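Local coordinates for protein glycosyl hydrolase (Rhizobium leguminosarum bv. trifolii, PDB 5NDX) that probably hydrolyses O-glycosidic bonds as a family 39 glycoside hydrolase, a bacterial orthologue of human alpha-L-iduronidase, at residues A[28-33]-A[62-67]; A[57-62]-A[143-148]; A[161-166]-A[193-198]. The protein carries 2 engineered substitutions. All coordinates share one frame; numbering follows the deposited sequence.

Contact 1: residues A[28-33]-A[62-67]; sequences SPAELL and YNLLSA. Unlike the reference sequence in segment 62-67: Leu65 (reference Val).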
loop_
_atom_site.group_PDB
_atom_site.type_symbol
_atom_site.label_atom_id
_atom_site.label_comp_id
_atom_site.label_asym_id
_atom_site.label_seq_id
_atom_site.Cartn_x
_atom_site.Cartn_y
_atom_site.Cartn_z
ATOM N N SER A 28 2.910 11.375 6.990
ATOM C CA SER A 28 3.389 12.697 7.294
ATOM C C SER A 28 4.033 12.623 8.689
ATOM O O SER A 28 3.568 11.846 9.513
ATOM C CB SER A 28 2.230 13.681 7.304
ATOM O OG SER A 28 2.763 14.972 7.297
ATOM N N PRO A 29 5.097 13.377 8.972
ATOM C CA PRO A 29 5.829 14.213 8.037
ATOM C C PRO A 29 7.037 13.496 7.466
ATOM O O PRO A 29 7.400 12.379 7.891
ATOM C CB PRO A 29 6.302 15.378 8.940
ATOM C CG PRO A 29 6.694 14.666 10.194
ATOM C CD PRO A 29 5.559 13.627 10.360
ATOM N N ALA A 30 7.687 14.187 6.539
ATOM C CA ALA A 30 8.811 13.650 5.777
ATOM C C ALA A 30 9.990 13.232 6.634
ATOM O O ALA A 30 10.723 12.310 6.269
ATOM C CB ALA A 30 9.257 14.666 4.736
ATOM N N GLU A 31 10.150 13.877 7.780
ATOM C CA GLU A 31 11.234 13.548 8.711
ATOM C C GLU A 31 11.206 12.097 9.168
ATOM O O GLU A 31 12.266 11.548 9.490
ATOM C CB GLU A 31 11.186 14.446 9.969
ATOM C CG GLU A 31 11.676 15.866 9.749
ATOM C CD GLU A 31 10.646 16.803 9.116
ATOM O OE1 GLU A 31 9.487 16.383 8.864
ATOM O OE2 GLU A 31 11.008 17.985 8.858
ATOM N N LEU A 32 10.031 11.453 9.193
ATOM C CA LEU A 32 9.990 10.013 9.536
ATOM C C LEU A 32 10.828 9.193 8.627
ATOM O O LEU A 32 11.337 8.160 9.060
ATOM C CB LEU A 32 8.564 9.451 9.559
ATOM C CG LEU A 32 7.648 10.048 10.604
ATOM C CD1 LEU A 32 6.296 9.367 10.486
ATOM C CD2 LEU A 32 8.231 9.915 12.002
ATOM N N LEU A 33 11.065 9.646 7.391
ATOM C CA LEU A 33 11.926 8.877 6.476
ATOM C C LEU A 33 13.375 8.756 6.975
ATOM O O LEU A 33 14.097 7.873 6.560
ATOM C CB LEU A 33 11.936 9.479 5.073
ATOM C CG LEU A 33 10.704 9.283 4.223
ATOM C CD1 LEU A 33 10.604 10.239 3.049
ATOM C CD2 LEU A 33 10.681 7.851 3.684
ATOM N N TYR A 62 9.778 19.219 1.155
ATOM C CA TYR A 62 10.633 20.435 1.126
ATOM C C TYR A 62 10.974 21.038 2.512
ATOM O O TYR A 62 11.927 21.815 2.604
ATOM C CB TYR A 62 10.033 21.497 0.208
ATOM C CG TYR A 62 10.187 21.242 -1.294
ATOM C CD1 TYR A 62 11.341 20.659 -1.823
ATOM C CD2 TYR A 62 9.172 21.604 -2.187
ATOM C CE1 TYR A 62 11.517 20.480 -3.197
ATOM C CE2 TYR A 62 9.318 21.413 -3.562
ATOM C CZ TYR A 62 10.507 20.857 -4.062
ATOM O OH TYR A 62 10.722 20.703 -5.412
ATOM N N ASN A 63 10.276 20.646 3.587
ATOM C CA ASN A 63 10.738 20.986 4.954
ATOM C C ASN A 63 12.037 20.306 5.298
ATOM O O ASN A 63 12.663 20.698 6.241
ATOM C CB ASN A 63 9.702 20.652 6.037
ATOM C CG ASN A 63 8.495 21.577 5.991
ATOM O OD1 ASN A 63 8.480 22.584 5.289
ATOM N ND2 ASN A 63 7.482 21.228 6.731
ATOM N N LEU A 64 12.432 19.281 4.549
ATOM C CA LEU A 64 13.738 18.680 4.712
ATOM C C LEU A 64 14.879 19.575 4.184
ATOM O O LEU A 64 16.026 19.352 4.536
ATOM C CB LEU A 64 13.809 17.312 4.007
ATOM C CG LEU A 64 12.867 16.241 4.590
ATOM C CD1 LEU A 64 13.001 14.914 3.869
ATOM C CD2 LEU A 64 13.045 16.081 6.111
ATOM N N LEU A 65 14.570 20.539 3.326
ATOM C CA LEU A 65 15.585 21.448 2.804
ATOM C C LEU A 65 15.783 22.612 3.761
ATOM O O LEU A 65 14.906 22.947 4.530
ATOM C CB LEU A 65 15.157 21.991 1.443
ATOM C CG LEU A 65 15.049 21.016 0.267
ATOM C CD1 LEU A 65 14.817 21.810 -0.991
ATOM C CD2 LEU A 65 16.276 20.145 0.139
ATOM N N SER A 66 16.943 23.237 3.691
ATOM C CA SER A 66 17.125 24.541 4.348
ATOM C C SER A 66 17.959 25.443 3.434
ATOM O O SER A 66 18.716 24.952 2.577
ATOM C CB SER A 66 17.727 24.380 5.759
ATOM O OG SER A 66 18.949 23.700 5.643
ATOM N N ALA A 67 17.726 26.752 3.554
ATOM C CA ALA A 67 18.459 27.764 2.764
ATOM C C ALA A 67 19.896 27.738 3.200
ATOM O O ALA A 67 20.168 27.853 4.390
ATOM C CB ALA A 67 17.911 29.160 2.999
#

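Contact 2: residues A[57-62]-A[143-148]; sequences RVHYLY and TTNQAD. Engineered in segment 143-148: Gln146 (natural residue Glu). With 8U8 ((2~{R},3~{S},4~{S},5~{R},6~{S})-6-(4-methyl-2-oxidanylidene-chromen-7-yl)oxy-3,4,5-tris(oxidanyl)oxane-2-carboxylic acid), chain M.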
loop_
_atom_site.group_PDB
_atom_site.type_symbol
_atom_site.label_atom_id
_atom_site.label_comp_id
_atom_site.label_asym_id
_atom_site.label_seq_id
_atom_site.Cartn_x
_atom_site.Cartn_y
_atom_site.Cartn_z
ATOM N N ARG A 57 3.497 8.634 -0.832
ATOM C CA ARG A 57 3.039 10.007 -0.902
ATOM C C ARG A 57 3.342 10.612 0.467
ATOM O O ARG A 57 2.602 10.412 1.438
ATOM C CB ARG A 57 1.564 10.081 -1.228
ATOM C CG ARG A 57 0.999 11.495 -1.293
ATOM C CD ARG A 57 -0.369 11.551 -1.989
ATOM N NE ARG A 57 -1.282 12.298 -1.159
ATOM C CZ ARG A 57 -1.580 13.576 -1.262
ATOM N NH1 ARG A 57 -1.078 14.324 -2.204
ATOM N NH2 ARG A 57 -2.391 14.110 -0.398
ATOM N N VAL A 58 4.489 11.258 0.568
ATOM C CA VAL A 58 4.972 11.749 1.863
ATOM C C VAL A 58 4.873 13.293 1.912
ATOM O O VAL A 58 5.462 13.978 1.038
ATOM C CB VAL A 58 6.425 11.316 2.105
ATOM C CG1 VAL A 58 6.927 11.880 3.415
ATOM C CG2 VAL A 58 6.584 9.783 2.071
ATOM N N HIS A 59 4.187 13.813 2.938
ATOM C CA HIS A 59 3.954 15.255 3.083
ATOM C C HIS A 59 5.203 16.021 3.509
ATOM O O HIS A 59 5.982 15.537 4.340
ATOM C CB HIS A 59 2.915 15.569 4.179
ATOM C CG HIS A 59 1.492 15.312 3.817
ATOM N ND1 HIS A 59 1.059 15.114 2.523
ATOM C CD2 HIS A 59 0.373 15.316 4.593
ATOM C CE1 HIS A 59 -0.255 14.964 2.514
ATOM N NE2 HIS A 59 -0.694 15.069 3.760
ATOM N N TYR A 60 5.344 17.228 2.990
ATOM C CA TYR A 60 6.379 18.196 3.428
ATOM C C TYR A 60 7.805 17.747 3.125
ATOM O O TYR A 60 8.716 17.985 3.913
ATOM C CB TYR A 60 6.238 18.481 4.931
ATOM C CG TYR A 60 4.891 19.024 5.340
ATOM C CD1 TYR A 60 4.511 20.307 4.940
ATOM C CD2 TYR A 60 4.027 18.307 6.160
ATOM C CE1 TYR A 60 3.304 20.868 5.329
ATOM C CE2 TYR A 60 2.800 18.852 6.559
ATOM C CZ TYR A 60 2.453 20.139 6.126
ATOM O OH TYR A 60 1.269 20.732 6.453
ATOM N N LEU A 61 8.022 17.125 1.962
ATOM C CA LEU A 61 9.384 16.806 1.557
ATOM C C LEU A 61 10.291 18.063 1.566
ATOM O O LEU A 61 11.432 17.974 1.987
ATOM C CB LEU A 61 9.416 16.107 0.189
ATOM C CG LEU A 61 8.994 14.627 0.272
ATOM C CD1 LEU A 61 8.657 14.127 -1.115
ATOM C CD2 LEU A 61 10.072 13.795 0.939
ATOM N N TYR A 62 9.778 19.219 1.155
ATOM C CA TYR A 62 10.633 20.435 1.126
ATOM C C TYR A 62 10.974 21.038 2.512
ATOM O O TYR A 62 11.927 21.815 2.604
ATOM C CB TYR A 62 10.033 21.497 0.208
ATOM C CG TYR A 62 10.187 21.242 -1.294
ATOM C CD1 TYR A 62 11.341 20.659 -1.823
ATOM C CD2 TYR A 62 9.172 21.604 -2.187
ATOM C CE1 TYR A 62 11.517 20.480 -3.197
ATOM C CE2 TYR A 62 9.318 21.413 -3.562
ATOM C CZ TYR A 62 10.507 20.857 -4.062
ATOM O OH TYR A 62 10.722 20.703 -5.412
ATOM N N THR A 143 0.551 18.892 -6.663
ATOM C CA THR A 143 0.406 20.078 -5.815
ATOM C C THR A 143 0.370 19.724 -4.332
ATOM O O THR A 143 0.033 18.598 -3.914
ATOM C CB THR A 143 -0.941 20.776 -5.986
ATOM O OG1 THR A 143 -1.973 19.810 -5.702
ATOM C CG2 THR A 143 -1.086 21.349 -7.345
ATOM N N THR A 144 0.672 20.765 -3.575
ATOM C CA THR A 144 0.747 20.778 -2.138
ATOM C C THR A 144 -0.602 20.395 -1.665
ATOM O O THR A 144 -1.648 20.800 -2.221
ATOM C CB THR A 144 1.145 22.216 -1.588
ATOM O OG1 THR A 144 1.813 22.133 -0.322
ATOM C CG2 THR A 144 -0.070 23.152 -1.487
ATOM N N ASN A 145 -0.549 19.659 -0.583
ATOM C CA ASN A 145 -1.694 18.969 -0.056
ATOM C C ASN A 145 -2.780 19.975 0.376
ATOM O O ASN A 145 -2.500 21.176 0.661
ATOM C CB ASN A 145 -1.261 18.096 1.123
ATOM C CG ASN A 145 -2.382 17.213 1.632
ATOM O OD1 ASN A 145 -2.979 16.427 0.863
ATOM N ND2 ASN A 145 -2.719 17.379 2.928
ATOM N N GLN A 146 -4.012 19.461 0.375
ATOM C CA GLN A 146 -5.186 20.234 0.623
ATOM C C GLN A 146 -4.979 21.530 -0.152
ATOM O O GLN A 146 -4.969 21.519 -1.391
ATOM C CB GLN A 146 -5.421 20.434 2.134
ATOM C CG GLN A 146 -6.325 19.385 2.775
ATOM C CD GLN A 146 -5.600 18.368 3.661
ATOM O OE1 GLN A 146 -4.853 18.736 4.573
ATOM N NE2 GLN A 146 -5.848 17.087 3.415
ATOM N N ALA A 147 -4.655 22.588 0.577
ATOM C CA ALA A 147 -4.915 23.947 0.161
ATOM C C ALA A 147 -6.372 24.452 0.420
ATOM O O ALA A 147 -6.618 25.662 0.434
ATOM C CB ALA A 147 -4.450 24.228 -1.263
ATOM N N ASP A 148 -7.314 23.543 0.659
ATOM C CA ASP A 148 -8.669 23.895 1.110
ATOM C C ASP A 148 -8.856 23.377 2.555
ATOM O O ASP A 148 -9.774 22.614 2.835
ATOM C CB ASP A 148 -9.712 23.346 0.123
ATOM C CG ASP A 148 -9.790 21.892 0.145
ATOM O OD1 ASP A 148 -8.814 21.230 0.484
ATOM O OD2 ASP A 148 -10.808 21.386 -0.206
HETATM C C15 8U8 M . -8.540 20.043 8.668
HETATM C C13 8U8 M . -9.178 19.310 7.642
HETATM C C14 8U8 M . -10.381 19.796 7.124
HETATM C C16 8U8 M . -11.025 19.123 6.082
HETATM O O9 8U8 M . -12.095 19.593 5.700
HETATM O O8 8U8 M . -10.504 17.958 5.552
HETATM C C11 8U8 M . -9.269 17.515 5.957
HETATM C C10 8U8 M . -8.702 16.413 5.308
HETATM C C12 8U8 M . -8.597 18.180 7.019
HETATM C C7 8U8 M . -7.319 17.708 7.376
HETATM C C8 8U8 M . -6.754 16.609 6.721
HETATM C C9 8U8 M . -7.441 15.944 5.692
HETATM O O2 8U8 M . -6.909 14.878 4.992
HETATM C C5 8U8 M . -5.886 13.953 5.531
HETATM O O1 8U8 M . -6.293 13.529 6.841
HETATM C C1 8U8 M . -5.354 12.942 7.656
HETATM C C6 8U8 M . -6.106 11.916 8.288
HETATM O O7 8U8 M . -5.710 11.561 9.392
HETATM O O6 8U8 M . -7.050 11.472 7.659
HETATM C C2 8U8 M . -4.167 12.212 6.956
HETATM O O5 8U8 M . -4.632 10.939 6.459
HETATM C C3 8U8 M . -3.466 13.082 5.823
HETATM O O4 8U8 M . -2.182 13.418 6.218
HETATM C C4 8U8 M . -4.292 14.364 5.485
HETATM O O3 8U8 M . -3.774 14.925 4.211
#

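Contact 3: residues A[161-166]-A[193-198]; sequences NYYDAC and RALMAH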
loop_
_atom_site.group_PDB
_atom_site.type_symbol
_atom_site.label_atom_id
_atom_site.label_comp_id
_atom_site.label_asym_id
_atom_site.label_seq_id
_atom_site.Cartn_x
_atom_site.Cartn_y
_atom_site.Cartn_z
ATOM N N ASN A 161 -0.910 30.684 -8.950
ATOM C CA ASN A 161 0.477 31.061 -9.314
ATOM C C ASN A 161 1.491 29.985 -8.889
ATOM O O ASN A 161 2.487 29.756 -9.559
ATOM C CB ASN A 161 0.925 32.337 -8.582
ATOM C CG ASN A 161 0.203 33.595 -9.025
ATOM O OD1 ASN A 161 -0.405 33.681 -10.097
ATOM N ND2 ASN A 161 0.314 34.600 -8.189
ATOM N N TYR A 162 1.273 29.455 -7.695
ATOM C CA TYR A 162 2.016 28.297 -7.181
ATOM C C TYR A 162 1.966 27.108 -8.164
ATOM O O TYR A 162 3.018 26.536 -8.491
ATOM C CB TYR A 162 1.521 27.947 -5.768
ATOM C CG TYR A 162 1.774 26.512 -5.363
ATOM C CD1 TYR A 162 3.034 26.092 -4.903
ATOM C CD2 TYR A 162 0.763 25.579 -5.450
ATOM C CE1 TYR A 162 3.259 24.771 -4.542
ATOM C CE2 TYR A 162 0.974 24.263 -5.098
ATOM C CZ TYR A 162 2.232 23.862 -4.673
ATOM O OH TYR A 162 2.389 22.553 -4.339
ATOM N N TYR A 163 0.774 26.780 -8.663
ATOM C CA TYR A 163 0.597 25.720 -9.694
ATOM C C TYR A 163 1.425 26.036 -10.950
ATOM O O TYR A 163 2.205 25.202 -11.452
ATOM C CB TYR A 163 -0.896 25.508 -10.052
ATOM C CG TYR A 163 -1.085 24.295 -10.909
ATOM C CD1 TYR A 163 -1.165 23.025 -10.330
ATOM C CD2 TYR A 163 -1.042 24.384 -12.281
ATOM C CE1 TYR A 163 -1.238 21.885 -11.102
ATOM C CE2 TYR A 163 -1.118 23.267 -13.068
ATOM C CZ TYR A 163 -1.217 21.999 -12.472
ATOM O OH TYR A 163 -1.265 20.855 -13.242
ATOM N N ASP A 164 1.302 27.279 -11.419
ATOM C CA ASP A 164 2.066 27.779 -12.574
ATOM C C ASP A 164 3.547 27.580 -12.412
ATOM O O ASP A 164 4.224 27.205 -13.346
ATOM C CB ASP A 164 1.806 29.283 -12.792
ATOM C CG ASP A 164 0.389 29.588 -13.231
ATOM O OD1 ASP A 164 -0.217 28.738 -13.900
ATOM O OD2 ASP A 164 -0.122 30.700 -12.925
ATOM N N ALA A 165 4.030 27.864 -11.211
ATOM C CA ALA A 165 5.456 27.776 -10.873
ATOM C C ALA A 165 5.927 26.319 -10.826
ATOM O O ALA A 165 7.024 25.995 -11.331
ATOM C CB ALA A 165 5.697 28.451 -9.529
ATOM N N CYS A 166 5.109 25.453 -10.200
ATOM C CA CYS A 166 5.364 23.999 -10.260
ATOM C C CYS A 166 5.519 23.518 -11.700
ATOM O O CYS A 166 6.488 22.852 -12.007
ATOM C CB CYS A 166 4.235 23.200 -9.596
ATOM S SG CYS A 166 4.168 23.459 -7.838
ATOM N N ARG A 193 -12.402 24.054 -7.653
ATOM C CA ARG A 193 -13.081 24.711 -8.780
ATOM C C ARG A 193 -12.202 25.730 -9.440
ATOM O O ARG A 193 -12.141 25.789 -10.670
ATOM C CB ARG A 193 -14.392 25.346 -8.337
ATOM C CG ARG A 193 -15.431 24.289 -8.023
ATOM C CD ARG A 193 -16.831 24.859 -7.789
ATOM N NE ARG A 193 -17.039 25.052 -6.367
ATOM C CZ ARG A 193 -17.092 26.209 -5.704
ATOM N NH1 ARG A 193 -17.270 26.186 -4.384
ATOM N NH2 ARG A 193 -16.979 27.380 -6.311
ATOM N N ALA A 194 -11.473 26.478 -8.623
ATOM C CA ALA A 194 -10.544 27.477 -9.149
ATOM C C ALA A 194 -9.424 26.878 -9.983
ATOM O O ALA A 194 -9.059 27.433 -11.024
ATOM C CB ALA A 194 -9.969 28.307 -8.014
ATOM N N LEU A 195 -8.865 25.737 -9.572
ATOM C CA LEU A 195 -7.720 25.197 -10.318
ATOM C C LEU A 195 -8.190 24.646 -11.657
ATOM O O LEU A 195 -7.511 24.747 -12.678
ATOM C CB LEU A 195 -6.999 24.133 -9.508
ATOM C CG LEU A 195 -5.540 23.701 -9.791
ATOM C CD1 LEU A 195 -5.417 22.270 -10.284
ATOM C CD2 LEU A 195 -4.716 24.628 -10.656
ATOM N N MET A 196 -9.366 24.044 -11.636
ATOM C CA MET A 196 -9.958 23.500 -12.837
ATOM C C MET A 196 -10.249 24.622 -13.850
ATOM O O MET A 196 -9.935 24.463 -15.026
ATOM C CB MET A 196 -11.240 22.734 -12.480
ATOM C CG MET A 196 -11.004 21.509 -11.559
ATOM S SD MET A 196 -9.519 20.512 -11.866
ATOM C CE MET A 196 -10.268 19.567 -13.084
ATOM N N ALA A 197 -10.843 25.729 -13.377
ATOM C CA ALA A 197 -11.058 26.924 -14.219
ATOM C C ALA A 197 -9.724 27.423 -14.776
ATOM O O ALA A 197 -9.571 27.586 -15.985
ATOM C CB ALA A 197 -11.767 28.033 -13.434
ATOM N N HIS A 198 -8.744 27.584 -13.891
ATOM C CA HIS A 198 -7.404 28.001 -14.311
ATOM C C HIS A 198 -6.753 27.108 -15.340
ATOM O O HIS A 198 -6.114 27.602 -16.273
ATOM C CB HIS A 198 -6.501 28.122 -13.096
ATOM C CG HIS A 198 -5.200 28.784 -13.380
ATOM N ND1 HIS A 198 -4.013 28.098 -13.382
ATOM C CD2 HIS A 198 -4.893 30.073 -13.673
ATOM C CE1 HIS A 198 -3.031 28.925 -13.677
ATOM N NE2 HIS A 198 -3.536 30.132 -13.857
#

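Contact 1: residues A[28-33]-A[62-67]
Glu31 and Leu64 mark the closest approach of two short 3-10 turns, with their CA atoms 7.0 Å apart. Each turn is held by its own i to i+3 backbone bonds: Leu33 N to Ala30 O on one side and Leu65 N to Tyr62 O on the other. Nothing polar links the two turns, so the side chains make the contact.

Leu64 does most of the work, with its two methyls splitting the job. CD1 meets the methyl of Ala30, at 3.9 Å from Ala30 CB, while CD2 lies alongside the bent Glu31 chain, 3.9 Å from Glu31 CG and just as near its carboxylate. The Glu31 and Leu64 side chains run antiparallel alongside one another, so the leucine tip lies next to the glutamate stem. Glu31 folds at its second torsion (chi2 81°), which carries the carboxylate over the neighbouring turn. Glu31 OE2 thereby reaches 4.1 Å from Asn63 CB, a van der Waals touch to the methylene. The amide of Asn63 has business of its own: its OD1 takes a hydrogen bond from Asn99 N.

The contact is a seam between the loops that follow the first two barrel strands, 24-27 and 55-58. Leu64 also rests on Ala81 of helix 76-87, and Leu33 packs on that same alanine, so the two turns share a helix as a common floor.

Chemically this is apolar packing with polar groups beside it. Ala30 and Leu64 are buried, whereas Glu31 is partly exposed and borders Leu64 CD2 with both its methylene and its carboxylate. Cohesion should therefore rest on shape and on burying hydrocarbon.

Contact 2: residues A[57-62]-A[143-148]
O3 of the bound glycoside, the hydroxyl oxygen on the sugar carbon next to the anomeric centre, is gripped by His59, Asn145 and Gln146. His59 NE2 gives the straightest of the three bonds, 3.1 Å to O3 at 167°, and O3 lies at the edge of the ring near its plane. Asn145 ND2 donates to the ligand O3 over 3.0 Å. A third bond, 3.1 Å long, comes to the ligand O3 from Gln146 NE2. Gln146 is an engineered replacement of glutamate at the predicted proton-donor position; it is poorly ordered, so its bond is less secure. Its NE2 also comes within 2.9 Å of the glycosidic oxygen O2.

The other end of the Asn145 amide is held as well. With CG anti to the backbone N (chi1 -173°), the side chain reaches across to the strand 55-58 side, where Arg57 NH2 donates to Asn145 OD1 over 2.7 Å. That donor sits above the carbonyl plane, 41° out of it, so the short bond is not well aligned. The Asn145 amide also lies obliquely and tightly against the His59 imidazole.

Further carboxylates surround this pair. Glu95 is hydrogen-bonded to His59 ND1, which fixes the ring's rotation. Arg57 NH1 makes salt bridges to Glu142, Glu95 and Asp264, and NH2 to Glu265, which also bonds the ligand.

An asparagine immediately before the acid/base position, after the fourth barrel strand, is a familiar clan GH-A arrangement. With both amide ends engaged, Asn145 presents ND2 to the sugar in a fixed orientation.

Contact 3: residues A[161-166]-A[193-198]
Tyr163 and Leu195 both swing CG anti to the backbone N, with chi1 at -170° and -160°, and this sends the two side chains out from their helices to meet in the groove between. They cross at about a right angle. Leu195 leads with a single methyl: CD2 sits over one face of the tyrosine ring in a CH-pi contact, 4.0 Å from the ring centroid of Tyr163 and 24° off the normal. The methyl is shifted towards the CB end of the ring, its closest approach being 3.7 Å from Leu195 CD2 to Tyr163 CG. The phenol OH is hydrogen-bonded to Arg213 O, which holds the far end of that ring in place.

One helical turn along, His198 also extends towards the partner helix and comes beside Asp164, though the detail of their approach is doubtful. The polar ends have other partners: Asp164 OD2 is hydrogen-bonded to Cys205 N, and His198 NE2 makes a weak bond to Thr203 O, both in the chain just beyond helix 190-200.

Helices 155-171 and 190-200 are neighbours on the outside of the TIM barrel, joined through strand 179-184. Leu195 also packs on Tyr159, and His198 on Thr160, so the interface continues towards the start of helix 155-171.

The core of the junction is thus methyl on aromatic face, held by dispersion and burial of hydrocarbon. The polar ends beside it look to the backbone instead, and through Asp164 OD2 helix 155-171 is tied to the chain after helix 190-200.

From the N terminus, contact 1 closes first, bringing the loop after strand 24-27 to the turn after strand 55-58 and enclosing helix 36-45. Contact 2 opens inside that loop and ends far beyond it, so the two cross; they share Tyr62, and Ala30 packs against His59 and Tyr60. The span of contact 2 takes in strand 91-95 and helices 76-87 and 110-131 before reaching the loop after strand 140-142. Contact 3 follows in series, joining outer helices 155-171 and 190-200 and closing the segment that holds strand 179-184 between them. A probable hydrogen bond between Tyr162 OH and Thr144 N ties the loop after strand 140-142 to helix 155-171.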